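Side-chain contact in transaminase (Bacillus megaterium, PDB 5G0A), which probably transfers amino groups between amines and carbonyl compounds with S-selectivity, using pyridoxal-5'-phosphate as its cofactor: residues Arg256-Thr259 / Lys260-Val264. Numbering follows the deposited sequence.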
loop_
_atom_site.group_PDB
_atom_site.type_symbol
_atom_site.label_atom_id
_atom_site.label_comp_id
_atom_site.label_asym_id
_atom_site.label_seq_id
_atom_site.Cartn_x
_atom_site.Cartn_y
_atom_site.Cartn_z
ATOM N N ARG B 256 17.077 22.936 3.577
ATOM C CA ARG B 256 18.359 22.452 3.098
ATOM C C ARG B 256 19.217 21.976 4.279
ATOM O O ARG B 256 19.810 20.902 4.239
ATOM C CB ARG B 256 19.081 23.534 2.274
ATOM C CG ARG B 256 20.534 23.209 1.962
ATOM C CD ARG B 256 20.730 22.139 0.888
ATOM N NE ARG B 256 20.389 20.782 1.345
ATOM C CZ ARG B 256 20.496 19.682 0.598
ATOM N NH1 ARG B 256 20.950 19.732 -0.649
ATOM N NH2 ARG B 256 20.156 18.504 1.116
ATOM N N LYS B 257 19.266 22.810 5.317
ATOM C CA LYS B 257 19.990 22.497 6.547
ATOM C C LYS B 257 19.435 21.245 7.239
ATOM O O LYS B 257 20.197 20.352 7.585
ATOM C CB LYS B 257 19.953 23.713 7.487
ATOM C CG LYS B 257 20.688 23.513 8.806
ATOM C CD LYS B 257 20.995 24.871 9.445
ATOM C CE LYS B 257 21.491 24.729 10.882
ATOM N NZ LYS B 257 20.403 24.348 11.832
ATOM N N MET B 258 18.117 21.175 7.400
ATOM C CA MET B 258 17.463 20.031 8.063
ATOM C C MET B 258 17.710 18.712 7.314
ATOM O O MET B 258 18.053 17.694 7.924
ATOM C CB MET B 258 15.951 20.291 8.246
ATOM C CG MET B 258 15.152 19.097 8.808
ATOM S SD MET B 258 13.415 19.056 8.275
ATOM C CE MET B 258 13.538 18.390 6.605
ATOM N N THR B 259 17.571 18.729 5.985
ATOM C CA THR B 259 17.871 17.529 5.206
ATOM C C THR B 259 19.340 17.064 5.315
ATOM O O THR B 259 19.618 15.884 5.497
ATOM C CB THR B 259 17.429 17.673 3.721
ATOM O OG1 THR B 259 18.038 18.833 3.124
ATOM C CG2 THR B 259 15.910 17.787 3.625
ATOM N N LYS B 260 20.282 17.999 5.222
ATOM C CA LYS B 260 21.700 17.669 5.396
ATOM C C LYS B 260 21.940 17.048 6.782
ATOM O O LYS B 260 22.656 16.054 6.892
ATOM C CB LYS B 260 22.567 18.926 5.279
ATOM C CG LYS B 260 22.766 19.488 3.865
ATOM C CD LYS B 260 23.630 18.596 2.987
ATOM C CE LYS B 260 24.000 19.328 1.694
ATOM N NZ LYS B 260 24.797 18.450 0.795
ATOM N N GLU B 261 21.341 17.643 7.814
ATOM C CA GLU B 261 21.525 17.147 9.198
ATOM C C GLU B 261 20.925 15.753 9.408
ATOM O O GLU B 261 21.485 14.924 10.123
ATOM C CB GLU B 261 20.925 18.132 10.203
ATOM C CG GLU B 261 21.702 19.434 10.296
ATOM C CD GLU B 261 21.057 20.464 11.197
ATOM O OE1 GLU B 261 19.893 20.280 11.622
ATOM O OE2 GLU B 261 21.718 21.486 11.466
ATOM N N LEU B 262 19.794 15.486 8.752
ATOM C CA LEU B 262 19.129 14.176 8.876
ATOM C C LEU B 262 19.670 13.101 7.926
ATOM O O LEU B 262 19.394 11.919 8.118
ATOM C CB LEU B 262 17.606 14.311 8.720
ATOM C CG LEU B 262 16.866 15.228 9.713
ATOM C CD1 LEU B 262 15.400 15.341 9.342
ATOM C CD2 LEU B 262 17.035 14.747 11.152
ATOM N N GLY B 263 20.446 13.510 6.917
ATOM C CA GLY B 263 21.008 12.578 5.941
ATOM C C GLY B 263 19.960 12.167 4.912
ATOM O O GLY B 263 19.923 11.007 4.484
ATOM N N VAL B 264 19.151 13.140 4.504
ATOM C CA VAL B 264 18.003 12.926 3.591
ATOM C C VAL B 264 18.246 13.830 2.380
ATOM O O VAL B 264 18.830 14.918 2.519
ATOM C CB VAL B 264 16.700 13.271 4.354
ATOM C CG1 VAL B 264 15.497 13.493 3.446
ATOM C CG2 VAL B 264 16.416 12.198 5.418
#
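K260 lays its aliphatic chain over one face of the R256 guanidinium, its CE 3.7 Å from R256 CZ and above the centre of the group. The R256 chain bends twice (chi2 74°, chi3 -72°), which carries the guanidinium toward the C-terminal end of the helix. R256 NH2 donates to T259 OG1 over 2.9 Å, with the oxygen tilted 28° out of the guanidinium plane; NH2 also forms a salt bridge with D292, and NH1 bonds to Q290 O. Without the guanidinium, as with an alanine here, the D292 carboxylate would probably lose its charged mate and the K260 methylenes the flat group they lie over. E261 follows with a salt bridge to K257, OE2 to NZ 3.2 Å, whose hydrogen bond is weak. L262, about a quarter turn further round, sets CD1 3.8 Å from CG of the buried M258; both side chains also touch I223 of helix 214-226. At G263 phi becomes positive and a Schellman motif closes the helix: V264 N bonds almost straight to T259 O at 3.0 Å, G263 N weakly to K260 O at 3.4 Å. The chain then enters strand 265-269, completing the beta-alpha-beta crossover from strand 231-236. R256 NH1 and K260 NZ lie 4.3 Å apart, but the lysine meets the guanidinium through methylenes, and the D292 carboxylate would be expected to offset part of the like-charge repulsion.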